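Local coordinates for predicted flavin-nucleotide-binding protein from COG3576 family structurally related to pyridoxine 5'-phosphate oxidase (PDB 2HTD) that probably binds a flavin nucleotide and is a putative oxidoreductase related to pyridoxamine 5'-phosphate oxidase, at residues Val109-Asp114 and Asn127-Asn132; Gly55-Met60 and Tyr70-Lys75. All blocks are in the same frame, centred on the assembly; numbering follows the deposited sequence.

Overall arrangement
Both contacts reach the same antiparallel sheet and meet where strands 67-72 and 129-139 adjoin. Their centres are about 12 Å apart. Contact 2 lies about 8 Å from the chain centre, contact 1 about 14 Å. Both are partly buried. In contact 1, V130 and V131 are buried and E111 exposed. In contact 2, M60, Y70 and E72 are buried, K57 and S59 partly exposed. Contact 1 pairs strands 99-110 and 129-139 by backbone bonds, with E111 stacked on F129. Contact 2 has no ladder; side chains, a salt bridge and a sulfate join the turn after strand 52-57 to strand 67-72. K75 NZ bonds to N127 O and makes a cation-pi contact with F129, and E72 pairs with F129 through the backbone.

Contact 1 of 2, residues Val109-Asp114 and Asn127-Asn132; sequences VHEDDD and NAFVVN
E111 lies flat over F129 where strand 99-110 ends beside the start of strand 129-139. The E111 CB is 3.7 Å from F129 CD1, above one face of the ring. The next carbon, CG, stands over the ring centre, 3.7 Å from the centroid and only 7° off the normal, a CH-pi contact. From there the chain runs extended, and CD passes over the far side of the ring near CZ and CE2. The carboxylate is stacked almost parallel to the ring, 4° between the planes. OE1 lies above CZ and CE1, OE2 above CE2. OE2 is also hydrogen-bonded to the Y79 hydroxyl, which would hold the carboxylate in this flat setting.

The backbones pair next to this stack. H110 and V130 form an antiparallel hydrogen-bonded pair, with H110 N to V130 O at 2.8 Å and V130 N to H110 O at 2.9 Å. V109 and V131 form the neighbouring non-hydrogen-bonded pair. Their side chains share a face of the sheet and meet at V109 CG2 and V131 CG1, 4.3 Å apart. Beyond the paired residues, a water bridges E111 O and A128 O.

The H110 ring turns to the other face. With CG anti to the carbonyl carbon (chi1 -62°), H110 ND1 donates to D113 OD2, 2.8 Å away; OD2 offers its syn lone pair and lies near the plane of the H110 ring. NE2 bonds to E108 OE2, and the two bonds fix the rotation of the ring.

D113 also caps helix 114-120 through its OD1 and A116 N. That helix covers V130 with V119 and L120, while strand 67-72 flanks strand 129-139 on its other edge through F129 and V131.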
ATOM      1  N   VAL B 109       7.785   8.297  16.349  1.00 11.47           N
ATOM      2  CA  VAL B 109       6.454   8.449  16.906  1.00 11.72           C
ATOM      3  C   VAL B 109       6.463   9.311  18.161  1.00 11.23           C
ATOM      4  O   VAL B 109       7.275   9.086  19.060  1.00 11.26           O
ATOM      5  CB  VAL B 109       5.843   7.085  17.268  1.00 13.03           C
ATOM      6  CG1 VAL B 109       4.457   7.249  17.876  1.00 16.66           C
ATOM      7  CG2 VAL B 109       5.799   6.164  16.039  1.00 15.09           C
ATOM      8  N   HIS B 110       5.535  10.261  18.230  1.00  9.08           N
ATOM      9  CA  HIS B 110       5.434  11.186  19.339  1.00 10.10           C
ATOM     10  C   HIS B 110       4.081  11.009  19.930  1.00 12.26           C
ATOM     11  O   HIS B 110       3.092  11.335  19.294  1.00 13.04           O
ATOM     12  CB  HIS B 110       5.567  12.590  18.830  1.00  8.61           C
ATOM     13  CG  HIS B 110       6.883  12.874  18.198  1.00 13.39           C
ATOM     14  ND1 HIS B 110       7.940  13.389  18.910  1.00 15.47           N
ATOM     15  CD2 HIS B 110       7.306  12.753  16.923  1.00 13.10           C
ATOM     16  CE1 HIS B 110       8.968  13.556  18.102  1.00 15.06           C
ATOM     17  NE2 HIS B 110       8.607  13.183  16.891  1.00 10.25           N
ATOM     18  N   GLU B 111       4.016  10.456  21.135  1.00 14.06           N
ATOM     19  CA  GLU B 111       2.726  10.090  21.729  1.00 18.14           C
ATOM     20  C   GLU B 111       2.141  11.243  22.536  1.00 18.08           C
ATOM     21  O   GLU B 111       1.053  11.746  22.216  1.00 20.84           O
ATOM     22  CB  GLU B 111       2.844   8.792  22.541  1.00 17.61           C
ATOM     23  CG  GLU B 111       3.171   7.577  21.631  1.00 23.07           C
ATOM     24  CD  GLU B 111       3.033   6.214  22.313  1.00 26.04           C
ATOM     25  OE1 GLU B 111       2.657   6.170  23.511  1.00 25.52           O
ATOM     26  OE2 GLU B 111       3.311   5.189  21.632  1.00 34.12           O
ATOM     27  N   ASP B 112       2.870  11.703  23.546  1.00 17.59           N
ATOM     28  CA  ASP B 112       2.381  12.809  24.383  1.00 18.49           C
ATOM     29  C   ASP B 112       3.505  13.695  24.916  1.00 14.87           C
ATOM     30  O   ASP B 112       3.462  14.178  26.043  1.00 14.07           O
ATOM     31  CB  ASP B 112       1.529  12.261  25.544  1.00 20.18           C
ATOM     32  CG  ASP B 112       0.788  13.370  26.315  1.00 25.68           C
ATOM     33  OD1 ASP B 112       0.195  14.277  25.675  1.00 29.85           O
ATOM     34  OD2 ASP B 112       0.814  13.334  27.565  1.00 38.27           O
ATOM     35  N   ASP B 113       4.517  13.899  24.092  1.00 12.36           N
ATOM     36  CA  ASP B 113       5.597  14.801  24.440  1.00 10.17           C
ATOM     37  C   ASP B 113       5.197  16.210  24.038  1.00  8.49           C
ATOM     38  O   ASP B 113       4.123  16.435  23.513  1.00  7.37           O
ATOM     39  CB  ASP B 113       6.923  14.352  23.797  1.00  9.78           C
ATOM     40  CG  ASP B 113       6.835  14.181  22.286  1.00 14.62           C
ATOM     41  OD1 ASP B 113       5.909  14.728  21.658  1.00 12.51           O
ATOM     42  OD2 ASP B 113       7.705  13.489  21.711  1.00 12.25           O
ATOM     43  N   ASP B 114       6.033  17.194  24.316  1.00  8.64           N
ATOM     44  CA  ASP B 114       5.657  18.557  24.026  1.00  8.00           C
ATOM     45  C   ASP B 114       5.535  18.790  22.519  1.00  7.42           C
ATOM     46  O   ASP B 114       4.748  19.621  22.080  1.00  8.61           O
ATOM     47  CB  ASP B 114       6.645  19.545  24.671  1.00 11.25           C
ATOM     48  CG  ASP B 114       6.555  19.557  26.190  1.00 14.43           C
ATOM     49  OD1 ASP B 114       5.572  19.025  26.775  1.00 18.11           O
ATOM     50  OD2 ASP B 114       7.470  20.127  26.815  1.00 21.56           O
ATOM     51  N   ASN B 127      -5.760  13.301  21.394  1.00 15.91           N
ATOM     52  CA  ASN B 127      -5.269  11.998  21.831  1.00 13.82           C
ATOM     53  C   ASN B 127      -4.655  11.153  20.741  1.00 15.65           C
ATOM     54  O   ASN B 127      -4.186  10.062  20.998  1.00 16.64           O
ATOM     55  CB  ASN B 127      -6.380  11.253  22.529  1.00 16.57           C
ATOM     56  CG  ASN B 127      -6.901  12.040  23.722  1.00 15.46           C
ATOM     57  OD1 ASN B 127      -6.114  12.662  24.453  1.00 20.57           O
ATOM     58  ND2 ASN B 127      -8.200  12.061  23.897  1.00 18.45           N
ATOM     59  N   ALA B 128      -4.609  11.658  19.524  1.00 12.30           N
ATOM     60  CA  ALA B 128      -3.900  10.937  18.480  1.00 13.91           C
ATOM     61  C   ALA B 128      -2.401  10.921  18.792  1.00 14.82           C
ATOM     62  O   ALA B 128      -1.890  11.764  19.560  1.00 16.09           O
ATOM     63  CB  ALA B 128      -4.143  11.604  17.140  1.00 13.19           C
ATOM     64  N   PHE B 129      -1.677   9.989  18.177  1.00 13.62           N
ATOM     65  CA  PHE B 129      -0.218  10.075  18.125  1.00 11.87           C
ATOM     66  C   PHE B 129       0.236  10.746  16.846  1.00 14.85           C
ATOM     67  O   PHE B 129      -0.430  10.642  15.798  1.00 18.80           O
ATOM     68  CB  PHE B 129       0.442   8.712  18.227  1.00 14.19           C
ATOM     69  CG  PHE B 129       0.034   7.920  19.425  1.00 16.46           C
ATOM     70  CD1 PHE B 129      -0.327   8.534  20.619  1.00 16.86           C
ATOM     71  CD2 PHE B 129       0.048   6.538  19.375  1.00 20.71           C
ATOM     72  CE1 PHE B 129      -0.698   7.781  21.712  1.00 18.63           C
ATOM     73  CE2 PHE B 129      -0.311   5.788  20.480  1.00 18.95           C
ATOM     74  CZ  PHE B 129      -0.685   6.405  21.644  1.00 18.81           C
ATOM     75  N   VAL B 130       1.352  11.463  16.928  1.00 13.79           N
ATOM     76  CA  VAL B 130       1.921  12.149  15.780  1.00 13.63           C
ATOM     77  C   VAL B 130       3.071  11.314  15.291  1.00 14.49           C
ATOM     78  O   VAL B 130       3.991  11.015  16.037  1.00 15.15           O
ATOM     79  CB  VAL B 130       2.410  13.547  16.179  1.00 12.29           C
ATOM     80  CG1 VAL B 130       3.177  14.282  15.007  1.00 17.46           C
ATOM     81  CG2 VAL B 130       1.247  14.373  16.710  1.00 13.76           C
ATOM     82  N   VAL B 131       2.971  10.866  14.049  1.00 16.08           N
ATOM     83  CA  VAL B 131       4.036  10.080  13.463  1.00 13.82           C
ATOM     84  C   VAL B 131       4.751  10.914  12.418  1.00 13.15           C
ATOM     85  O   VAL B 131       4.149  11.337  11.463  1.00 14.12           O
ATOM     86  CB  VAL B 131       3.529   8.819  12.821  1.00 15.25           C
ATOM     87  CG1 VAL B 131       4.741   7.983  12.299  1.00 13.13           C
ATOM     88  CG2 VAL B 131       2.642   8.042  13.786  1.00 14.30           C
ATOM     89  N   ASN B 132       6.037  11.142  12.627  1.00 13.72           N
ATOM     90  CA  ASN B 132       6.888  11.788  11.642  1.00 13.91           C
ATOM     91  C   ASN B 132       7.607  10.706  10.849  1.00 14.36           C
ATOM     92  O   ASN B 132       7.996   9.689  11.392  1.00 15.54           O
ATOM     93  CB  ASN B 132       7.907  12.696  12.315  1.00 15.85           C
ATOM     94  CG  ASN B 132       7.312  14.049  12.746  1.00 16.37           C
ATOM     95  OD1 ASN B 132       6.167  14.146  13.072  1.00 18.70           O
ATOM     96  ND2 ASN B 132       8.128  15.068  12.773  1.00 14.46           N
TER
HETATM   97  O   HOH W   1      -1.470  12.665  22.279  1.00 31.54           O

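Contact 2 of 2, residues Gly55-Met60 and Tyr70-Lys75; sequences GPKGSM and YLEKTK. With SO4 (sulfate ion), chain I; SO4 (sulfate ion), chain C.
A type I beta turn, K57 to M60, carries the chain out of strand 52-57 and sets its side chains against strand 67-72. K57 reaches across to E72. Its chain bends at chi2 (-72°), then runs straight past Y70, with K57 CD 3.8 Å from Y70 CD2. The ammonium ends in a salt bridge, K57 NZ to E72 OE1 at 2.8 Å. The carboxylate oxygen is met on its syn side, 29° out of plane. A water accepts from K57 NZ and donates to L71 O and to O2 of the chain I sulfate.

S59 works from the other end of the turn. Its OG accepts a hydrogen bond from L71 N at 3.0 Å and donates to the same sulfate, with S59 OG only 2.6 Å from O4. The hydroxyl also lies at the edge of the Y70 ring. M60, a selenomethionine, folds back so that its CE is 3.5 Å from Y70 CD1. SE sits obliquely beside the ring, a Met-aromatic contact. L133 packs on both M60 and Y70, and V131 on Y70.

The chain I sulfate probably comes from the crystallisation liquor. G58 N, S59 N and S59 OG grip it from the turn, and K73 NZ bonds to its O1 at 2.9 Å from the loop after strand 67-72. T74 OG1 makes only a weak bond to the chain C sulfate. With an alanine at K57 the ammonium and CD are gone, which would probably leave E72 OE1 without its lysine partner and open a gap beside Y70 CD2 and CE2.

Two backbone N-H groups, a hydroxyl and the K73 ammonium would suit an anion here. The K57-E72 pair would be roughly neutral.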
ATOM      1  N   GLY B  55      -2.841   0.249   4.103  1.00 13.33           N
ATOM      2  CA  GLY B  55      -4.091   0.983   4.307  1.00 11.12           C
ATOM      3  C   GLY B  55      -3.912   2.472   4.015  1.00 10.39           C
ATOM      4  O   GLY B  55      -2.810   2.976   3.926  1.00 16.18           O
ATOM      5  N   PRO B  56      -5.032   3.177   3.840  1.00 13.12           N
ATOM      6  CA  PRO B  56      -5.081   4.595   3.538  1.00 13.93           C
ATOM      7  C   PRO B  56      -4.737   5.456   4.757  1.00 15.68           C
ATOM      8  O   PRO B  56      -5.052   5.036   5.877  1.00 16.90           O
ATOM      9  CB  PRO B  56      -6.543   4.797   3.142  1.00 11.75           C
ATOM     10  CG  PRO B  56      -7.359   3.719   3.891  1.00 13.01           C
ATOM     11  CD  PRO B  56      -6.382   2.558   3.925  1.00 10.53           C
ATOM     12  N   LYS B  57      -4.102   6.622   4.566  1.00 15.29           N
ATOM     13  CA  LYS B  57      -3.891   7.590   5.651  1.00 16.38           C
ATOM     14  C   LYS B  57      -4.257   8.998   5.191  1.00 14.37           C
ATOM     15  O   LYS B  57      -3.484   9.662   4.535  1.00 21.14           O
ATOM     16  CB  LYS B  57      -2.436   7.590   6.154  1.00 18.68           C
ATOM     17  CG  LYS B  57      -2.095   6.421   7.034  1.00 27.25           C
ATOM     18  CD  LYS B  57      -2.747   6.489   8.443  1.00 22.71           C
ATOM     19  CE  LYS B  57      -2.540   5.145   9.189  1.00 31.73           C
ATOM     20  NZ  LYS B  57      -3.173   5.024  10.547  1.00 29.56           N
ATOM     21  N   GLY B  58      -5.448   9.437   5.558  1.00 14.37           N
ATOM     22  CA  GLY B  58      -5.950  10.737   5.132  1.00 13.91           C
ATOM     23  C   GLY B  58      -5.223  11.947   5.696  1.00 15.82           C
ATOM     24  O   GLY B  58      -5.283  13.042   5.128  1.00 16.51           O
ATOM     25  N   SER B  59      -4.558  11.773   6.838  1.00 14.45           N
ATOM     26  CA  SER B  59      -3.937  12.923   7.543  1.00 14.72           C
ATOM     27  C   SER B  59      -2.495  13.212   7.158  1.00 16.72           C
ATOM     28  O   SER B  59      -1.835  14.010   7.824  1.00 17.79           O
ATOM     29  CB  SER B  59      -4.001  12.700   9.038  1.00 14.55           C
ATOM     30  OG  SER B  59      -3.312  11.527   9.362  1.00 17.37           O
HETATM   31  N   MSE B  60      -1.987  12.584   6.097  1.00 16.75           N
HETATM   32  CA  MSE B  60      -0.606  12.785   5.685  1.00 18.74           C
HETATM   33  C   MSE B  60      -0.353  14.215   5.270  1.00 18.09           C
HETATM   34  O   MSE B  60      -1.174  14.810   4.568  1.00 21.32           O
HETATM   35  CB  MSE B  60      -0.275  11.860   4.502  1.00 17.93           C
HETATM   36  CG  MSE B  60       1.208  11.688   4.224  1.00 21.12           C
HETATM   37 SE   MSE B  60       2.100  10.783   5.596  0.70 17.03          SE
HETATM   38  CE  MSE B  60       1.033   9.278   5.774  1.00 13.00           C
ATOM     39  N   TYR B  70       1.892  12.321   9.832  1.00 11.15           N
ATOM     40  CA  TYR B  70       0.484  12.023   9.882  1.00 12.96           C
ATOM     41  C   TYR B  70       0.028  11.779  11.309  1.00 13.94           C
ATOM     42  O   TYR B  70       0.856  11.644  12.213  1.00 13.68           O
ATOM     43  CB  TYR B  70       0.141  10.827   8.994  1.00 14.64           C
ATOM     44  CG  TYR B  70       0.622   9.469   9.489  1.00 15.27           C
ATOM     45  CD1 TYR B  70       1.878   9.026   9.170  1.00 19.68           C
ATOM     46  CD2 TYR B  70      -0.209   8.637  10.215  1.00 16.92           C
ATOM     47  CE1 TYR B  70       2.321   7.804   9.591  1.00 18.29           C
ATOM     48  CE2 TYR B  70       0.225   7.397  10.661  1.00 17.78           C
ATOM     49  CZ  TYR B  70       1.483   6.988  10.338  1.00 20.00           C
ATOM     50  OH  TYR B  70       1.971   5.753  10.719  1.00 25.15           O
ATOM     51  N   LEU B  71      -1.289  11.752  11.507  1.00 13.41           N
ATOM     52  CA  LEU B  71      -1.866  11.464  12.791  1.00 14.33           C
ATOM     53  C   LEU B  71      -2.258  10.015  12.854  1.00 17.07           C
ATOM     54  O   LEU B  71      -2.884   9.480  11.938  1.00 18.08           O
ATOM     55  CB  LEU B  71      -3.097  12.340  13.031  1.00 13.68           C
ATOM     56  CG  LEU B  71      -2.860  13.835  12.854  1.00 13.62           C
ATOM     57  CD1 LEU B  71      -4.144  14.650  13.120  1.00 14.15           C
ATOM     58  CD2 LEU B  71      -1.689  14.366  13.714  1.00 17.82           C
ATOM     59  N   GLU B  72      -1.880   9.368  13.955  1.00 16.31           N
ATOM     60  CA  GLU B  72      -2.297   8.014  14.204  1.00 16.56           C
ATOM     61  C   GLU B  72      -3.443   8.055  15.198  1.00 16.43           C
ATOM     62  O   GLU B  72      -3.244   8.290  16.396  1.00 15.09           O
ATOM     63  CB  GLU B  72      -1.135   7.177  14.722  1.00 16.16           C
ATOM     64  CG  GLU B  72      -1.499   5.722  14.963  1.00 20.21           C
ATOM     65  CD  GLU B  72      -2.060   5.033  13.720  1.00 23.40           C
ATOM     66  OE1 GLU B  72      -1.389   5.082  12.661  1.00 24.28           O
ATOM     67  OE2 GLU B  72      -3.164   4.446  13.786  1.00 26.79           O
ATOM     68  N   LYS B  73      -4.644   7.852  14.672  1.00 18.87           N
ATOM     69  CA  LYS B  73      -5.878   7.944  15.454  1.00 18.36           C
ATOM     70  C   LYS B  73      -6.370   6.583  15.902  1.00 20.92           C
ATOM     71  O   LYS B  73      -6.908   6.460  16.968  1.00 21.60           O
ATOM     72  CB  LYS B  73      -7.006   8.616  14.634  1.00 17.39           C
ATOM     73  CG  LYS B  73      -6.645   9.994  14.020  1.00 18.59           C
ATOM     74  CD  LYS B  73      -7.742  10.478  13.062  1.00 20.58           C
ATOM     75  CE  LYS B  73      -7.339  11.725  12.289  1.00 23.57           C
ATOM     76  NZ  LYS B  73      -8.380  12.097  11.235  1.00 20.76           N
ATOM     77  N   THR B  74      -6.176   5.583  15.054  1.00 25.91           N
ATOM     78  CA  THR B  74      -6.751   4.250  15.236  1.00 27.47           C
ATOM     79  C   THR B  74      -5.877   3.412  16.162  1.00 25.70           C
ATOM     80  O   THR B  74      -6.384   2.661  16.981  1.00 25.66           O
ATOM     81  CB  THR B  74      -6.947   3.556  13.848  1.00 29.27           C
ATOM     82  OG1 THR B  74      -7.383   2.203  14.008  1.00 38.15           O
ATOM     83  CG2 THR B  74      -5.673   3.540  13.064  1.00 34.15           C
ATOM     84  N   LYS B  75      -4.563   3.571  16.045  1.00 23.90           N
ATOM     85  CA  LYS B  75      -3.614   2.804  16.823  1.00 26.13           C
ATOM     86  C   LYS B  75      -3.897   1.306  16.637  1.00 25.35           C
ATOM     87  O   LYS B  75      -4.111   0.557  17.589  1.00 24.01           O
ATOM     88  CB  LYS B  75      -3.660   3.267  18.274  1.00 28.72           C
ATOM     89  CG  LYS B  75      -3.324   4.774  18.401  1.00 31.16           C
ATOM     90  CD  LYS B  75      -3.802   5.339  19.722  1.00 30.56           C
ATOM     91  CE  LYS B  75      -3.719   6.852  19.786  1.00 32.39           C
ATOM     92  NZ  LYS B  75      -4.392   7.307  21.054  1.00 26.27           N
TER
HETATM   93  S   SO4 I 123      -6.474   9.204   8.985  1.00 30.52           S
HETATM   94  O1  SO4 I 123      -7.358  10.380   9.091  1.00 33.80           O
HETATM   95  O2  SO4 I 123      -6.708   8.282  10.124  1.00 32.54           O
HETATM   96  O3  SO4 I 123      -6.916   8.364   7.840  1.00 28.42           O
HETATM   97  O4  SO4 I 123      -5.067   9.616   8.882  1.00 35.59           O
HETATM   98  S   SO4 C 122      -5.051  -0.390  10.846  1.00 50.59           S
HETATM   99  O1  SO4 C 122      -5.391   0.790  11.640  1.00 61.20           O
HETATM  100  O2  SO4 C 122      -3.650  -0.296  10.460  1.00 36.83           O
HETATM  101  O3  SO4 C 122      -5.322  -1.593  11.639  1.00 45.50           O
HETATM  102  O4  SO4 C 122      -5.961  -0.437   9.716  1.00 51.80           O
HETATM  103  O   HOH W   2      -4.868   7.515  11.755  1.00 42.49           O